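Local coordinates for mRNA export protein (Chaetomium thermophilum, PDB 4WPM) that probably takes part in exporting mRNA from the nucleus to the cytoplasm, and is represented here by its RNA recognition motif domain, at residues L40-D45 against F85-A90; R59-I62 against V67-K70. One frame throughout, in Å; residues are numbered along the deposited sequence.

Contact 1. Residues L40-D45 against F85-A90; sequences LRSLLD and FTYAGA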
loop_
_atom_site.group_PDB
_atom_site.type_symbol
_atom_site.label_atom_id
_atom_site.label_comp_id
_atom_site.label_asym_id
_atom_site.label_seq_id
_atom_site.Cartn_x
_atom_site.Cartn_y
_atom_site.Cartn_z
ATOM N N LEU A 40 11.304 -3.346 9.478
ATOM C CA LEU A 40 10.247 -4.209 9.994
ATOM C C LEU A 40 10.404 -4.426 11.493
ATOM O O LEU A 40 9.480 -4.179 12.265
ATOM C CB LEU A 40 10.244 -5.559 9.271
ATOM C CG LEU A 40 9.260 -6.609 9.797
ATOM C CD1 LEU A 40 7.831 -6.079 9.777
ATOM C CD2 LEU A 40 9.362 -7.889 8.987
ATOM N N ARG A 41 11.587 -4.879 11.896
ATOM C CA ARG A 41 11.844 -5.244 13.284
ATOM C C ARG A 41 11.686 -4.055 14.226
ATOM O O ARG A 41 11.088 -4.178 15.296
ATOM C CB ARG A 41 13.254 -5.824 13.415
ATOM C CG ARG A 41 13.581 -6.393 14.787
ATOM C CD ARG A 41 14.882 -5.817 15.324
ATOM N NE ARG A 41 14.727 -4.434 15.768
ATOM C CZ ARG A 41 15.734 -3.637 16.110
ATOM N NH1 ARG A 41 16.985 -4.076 16.059
ATOM N NH2 ARG A 41 15.491 -2.394 16.503
ATOM N N SER A 42 12.225 -2.907 13.829
ATOM C CA SER A 42 12.124 -1.698 14.638
ATOM C C SER A 42 10.669 -1.260 14.787
ATOM O O SER A 42 10.271 -0.742 15.830
ATOM C CB SER A 42 12.956 -0.570 14.024
ATOM O OG SER A 42 12.424 -0.161 12.776
ATOM N N LEU A 43 9.880 -1.472 13.737
ATOM C CA LEU A 43 8.461 -1.138 13.763
ATOM C C LEU A 43 7.698 -2.022 14.744
ATOM O O LEU A 43 6.950 -1.524 15.583
ATOM C CB LEU A 43 7.852 -1.264 12.363
ATOM C CG LEU A 43 6.325 -1.176 12.267
ATOM C CD1 LEU A 43 5.837 0.204 12.677
ATOM C CD2 LEU A 43 5.858 -1.516 10.862
ATOM N N LEU A 44 7.883 -3.334 14.631
ATOM C CA LEU A 44 7.184 -4.270 15.505
ATOM C C LEU A 44 7.598 -4.048 16.952
ATOM O O LEU A 44 6.781 -4.159 17.863
ATOM C CB LEU A 44 7.458 -5.717 15.088
ATOM C CG LEU A 44 7.140 -6.080 13.634
ATOM C CD1 LEU A 44 7.093 -7.593 13.461
ATOM C CD2 LEU A 44 5.846 -5.436 13.150
ATOM N N ASP A 45 8.871 -3.724 17.158
ATOM C CA ASP A 45 9.365 -3.409 18.491
ATOM C C ASP A 45 8.648 -2.177 19.029
ATOM O O ASP A 45 8.268 -2.129 20.198
ATOM C CB ASP A 45 10.877 -3.180 18.467
ATOM C CG ASP A 45 11.442 -2.880 19.841
ATOM O OD1 ASP A 45 11.718 -3.836 20.595
ATOM O OD2 ASP A 45 11.612 -1.685 20.167
ATOM N N PHE A 85 -0.940 7.267 14.496
ATOM C CA PHE A 85 0.245 7.692 15.233
ATOM C C PHE A 85 1.440 7.834 14.298
ATOM O O PHE A 85 1.472 7.237 13.222
ATOM C CB PHE A 85 0.570 6.703 16.354
ATOM C CG PHE A 85 -0.198 6.951 17.622
ATOM C CD1 PHE A 85 -1.520 7.363 17.581
ATOM C CD2 PHE A 85 0.401 6.765 18.856
ATOM C CE1 PHE A 85 -2.227 7.591 18.747
ATOM C CE2 PHE A 85 -0.300 6.991 20.024
ATOM C CZ PHE A 85 -1.616 7.402 19.970
ATOM N N THR A 86 2.418 8.628 14.719
ATOM C CA THR A 86 3.625 8.853 13.935
ATOM C C THR A 86 4.766 7.972 14.436
ATOM O O THR A 86 5.069 7.955 15.630
ATOM C CB THR A 86 4.063 10.331 13.989
ATOM O OG1 THR A 86 2.988 11.169 13.548
ATOM C CG2 THR A 86 5.282 10.567 13.107
ATOM N N TYR A 87 5.387 7.239 13.517
ATOM C CA TYR A 87 6.555 6.424 13.831
ATOM C C TYR A 87 7.711 6.753 12.897
ATOM O O TYR A 87 7.579 6.669 11.676
ATOM C CB TYR A 87 6.227 4.934 13.737
ATOM C CG TYR A 87 7.460 4.058 13.766
ATOM C CD1 TYR A 87 8.165 3.857 14.945
ATOM C CD2 TYR A 87 7.926 3.443 12.611
ATOM C CE1 TYR A 87 9.295 3.063 14.974
ATOM C CE2 TYR A 87 9.055 2.646 12.630
ATOM C CZ TYR A 87 9.736 2.460 13.815
ATOM O OH TYR A 87 10.861 1.670 13.841
ATOM N N ALA A 88 8.845 7.116 13.489
ATOM C CA ALA A 88 10.051 7.441 12.739
ATOM C C ALA A 88 9.777 8.516 11.688
ATOM O O ALA A 88 10.350 8.496 10.598
ATOM C CB ALA A 88 10.622 6.186 12.091
ATOM N N GLY A 89 8.892 9.449 12.025
ATOM C CA GLY A 89 8.605 10.583 11.166
ATOM C C GLY A 89 7.591 10.314 10.070
ATOM O O GLY A 89 7.510 11.070 9.102
ATOM N N ALA A 90 6.822 9.237 10.214
ATOM C CA ALA A 90 5.798 8.886 9.231
ATOM C C ALA A 90 4.495 8.483 9.913
ATOM O O ALA A 90 4.502 7.749 10.903
ATOM C CB ALA A 90 6.292 7.765 8.332
#
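The Tyr87 ring meets something different on each side: over one face comes the CD1 methyl of Leu43, and against the opposite face, off toward the rim, lies the CB of its own chain neighbour Ala88. Leu43 CD1 sits 4.3 Å from the centre of the Tyr87 ring and 28° off its normal, which makes a CH-pi contact; its closest ring atom is Tyr87 CD2, at 3.9 Å. At the hydroxyl end the backbone of the helix comes up as well, Leu43 CA lying 3.8 Å from Tyr87 CZ. In the plane of the ring, at its edge, is Ser42 OG, hydrogen-bonded to Tyr87 OH at 2.6 Å. Tyr87 reaches this far because its CG stands anti to the backbone N (chi1 168°), which carries the ring across to the helix. Ser42 OG also bonds Gly39 O one turn back, so the serine links the phenol to the helix start. A phenylalanine in place of Tyr87 lacks the hydroxyl, which would probably leave Ser42 OG without this partner and the ring edge untied from the helix. Tyr87 opens a type I' turn that runs to Ala90, closed by Tyr87 N to Ala90 O at 2.8 Å and Ala90 N to Tyr87 O at 3.1 Å. This tight hairpin joins the short strand 86-87 to strand 90-97. Helix 40-51 packs beside it: Phe46 meets the tyrosine ring with planes at about 35°, Leu92 of strand 90-97 touches both Leu43 and Tyr87, and Leu43 also rests on Val67 of strand 66-71.

Contact 2. Residues R59-I62 against V67-K70; sequences RGII and VWLK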
loop_
_atom_site.group_PDB
_atom_site.type_symbol
_atom_site.label_atom_id
_atom_site.label_comp_id
_atom_site.label_asym_id
_atom_site.label_seq_id
_atom_site.Cartn_x
_atom_site.Cartn_y
_atom_site.Cartn_z
ATOM N N ARG A 59 4.111 -13.513 13.496
ATOM C CA ARG A 59 4.358 -13.506 12.058
ATOM C C ARG A 59 4.102 -12.134 11.450
ATOM O O ARG A 59 3.029 -11.554 11.621
ATOM C CB ARG A 59 3.469 -14.554 11.376
ATOM C CG ARG A 59 3.531 -14.571 9.853
ATOM C CD ARG A 59 4.141 -15.860 9.333
ATOM N NE ARG A 59 4.105 -15.923 7.873
ATOM C CZ ARG A 59 4.989 -15.337 7.072
ATOM N NH1 ARG A 59 5.993 -14.631 7.576
ATOM N NH2 ARG A 59 4.868 -15.455 5.756
ATOM N N GLY A 60 5.103 -11.623 10.738
ATOM C CA GLY A 60 4.957 -10.395 9.982
ATOM C C GLY A 60 5.813 -10.378 8.729
ATOM O O GLY A 60 6.832 -11.065 8.657
ATOM N N ILE A 61 5.402 -9.584 7.744
ATOM C CA ILE A 61 6.136 -9.455 6.485
ATOM C C ILE A 61 5.959 -8.073 5.858
ATOM O O ILE A 61 5.004 -7.361 6.168
ATOM C CB ILE A 61 5.700 -10.517 5.450
ATOM C CG1 ILE A 61 4.189 -10.455 5.224
ATOM C CG2 ILE A 61 6.082 -11.916 5.909
ATOM C CD1 ILE A 61 3.745 -11.097 3.938
ATOM N N ILE A 62 6.893 -7.702 4.984
ATOM C CA ILE A 62 6.777 -6.479 4.195
ATOM C C ILE A 62 6.454 -6.851 2.752
ATOM O O ILE A 62 7.264 -7.483 2.072
ATOM C CB ILE A 62 8.066 -5.626 4.229
ATOM C CG1 ILE A 62 8.293 -5.049 5.628
ATOM C CG2 ILE A 62 7.974 -4.476 3.226
ATOM C CD1 ILE A 62 9.652 -4.393 5.822
ATOM N N VAL A 67 2.892 -3.432 5.627
ATOM C CA VAL A 67 3.377 -4.437 6.562
ATOM C C VAL A 67 2.193 -5.276 7.027
ATOM O O VAL A 67 1.191 -4.738 7.501
ATOM C CB VAL A 67 4.082 -3.805 7.781
ATOM C CG1 VAL A 67 4.448 -4.871 8.813
ATOM C CG2 VAL A 67 5.315 -3.036 7.348
ATOM N N TRP A 68 2.315 -6.592 6.888
ATOM C CA TRP A 68 1.244 -7.511 7.253
ATOM C C TRP A 68 1.580 -8.184 8.575
ATOM O O TRP A 68 2.715 -8.603 8.783
ATOM C CB TRP A 68 1.035 -8.565 6.163
ATOM C CG TRP A 68 0.653 -7.999 4.829
ATOM C CD1 TRP A 68 1.459 -7.317 3.963
ATOM C CD2 TRP A 68 -0.633 -8.077 4.201
ATOM N NE1 TRP A 68 0.753 -6.961 2.840
ATOM C CE2 TRP A 68 -0.533 -7.417 2.961
ATOM C CE3 TRP A 68 -1.858 -8.641 4.570
ATOM C CZ2 TRP A 68 -1.613 -7.303 2.088
ATOM C CZ3 TRP A 68 -2.929 -8.526 3.701
ATOM C CH2 TRP A 68 -2.799 -7.863 2.474
ATOM N N LEU A 69 0.597 -8.269 9.467
ATOM C CA LEU A 69 0.776 -8.936 10.754
ATOM C C LEU A 69 -0.386 -9.876 11.037
ATOM O O LEU A 69 -1.548 -9.527 10.826
ATOM C CB LEU A 69 0.903 -7.915 11.886
ATOM C CG LEU A 69 2.086 -6.952 11.803
ATOM C CD1 LEU A 69 1.987 -5.904 12.898
ATOM C CD2 LEU A 69 3.397 -7.710 11.902
ATOM N N LYS A 70 -0.056 -11.073 11.515
ATOM C CA LYS A 70 -1.056 -12.047 11.926
ATOM C C LYS A 70 -1.089 -12.125 13.452
ATOM O O LYS A 70 -0.100 -12.506 14.080
ATOM C CB LYS A 70 -0.738 -13.409 11.304
ATOM C CG LYS A 70 -1.957 -14.237 10.938
ATOM C CD LYS A 70 -1.557 -15.432 10.085
ATOM C CE LYS A 70 -2.769 -16.158 9.526
ATOM N NZ LYS A 70 -2.448 -17.555 9.124
HETATM O O HOH W 1 2.181 -10.778 14.577
#
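Ile61 and Trp68 hold the two strands together with a reciprocal pair of backbone hydrogen bonds, Ile61 N to Trp68 O at 3.0 Å and Trp68 N to Ile61 O at 2.9 Å. A third bond, from Lys70 N to Arg59 O at 3.1 Å, is nearly straight at hydrogen (172°). Between these come CA-H...O contacts, the shortest from Gly60 CA to Trp68 O at 3.1 Å. One water donates to both Arg59 O and Lys70 O, adding a water bridge between the strands beside the Lys70 N to Arg59 O bond.

The apolar contacts divide between the two faces. On the face of Ile61 and Trp68, CG1 of the isoleucine lies between backbone N and carbonyl carbon (chi1 55°), which lets it meet Trp68 CB at 3.8 Å; the two side chains run slantwise to each other. On the other face, Ile62 CG1 touches Val67 CG2 at 4.0 Å. There Gly60 has no side chain, and Leu69 folds its CD2 methyl over the bare backbone, 3.7 Å from Gly60 CA.

Segments 59-62 and 67-70 run antiparallel, at 168°, within the hairpin of strands 59-63 and 66-71, with 59-63 at the sheet edge and 66-71 bonded onward to strand 20-25. Helix 40-51 covers the face of Ile62, Val67 and Leu69. On the opposite face, where canonical RNA recognition motifs usually take RNA, Pro102 lies against Ile61 and Trp68, and Glu99 also touches the tryptophan.

Overall arrangement
Both contacts belong to one RNA recognition motif domain, with centres about 13 Å apart on opposite sides of the chain's centre. Along the chain the order is 40-45, 59-62, 67-70, 85-90, so the hairpin of contact 2 comes between the two halves of contact 1. Helix 40-51 connects them: while Ser42 and Leu43 face the 85-90 turn, Leu40, Leu43 and Leu44 pack down on contact 2, with Leu44 CD2 3.6 Å from Leu69 CD2. Both reach the same antiparallel sheet near its two ends, strands 59-63 and 86-87, so helix 40-51, lying on one face, touches residues from the edge strand 59-63 across to the 86-87 edge.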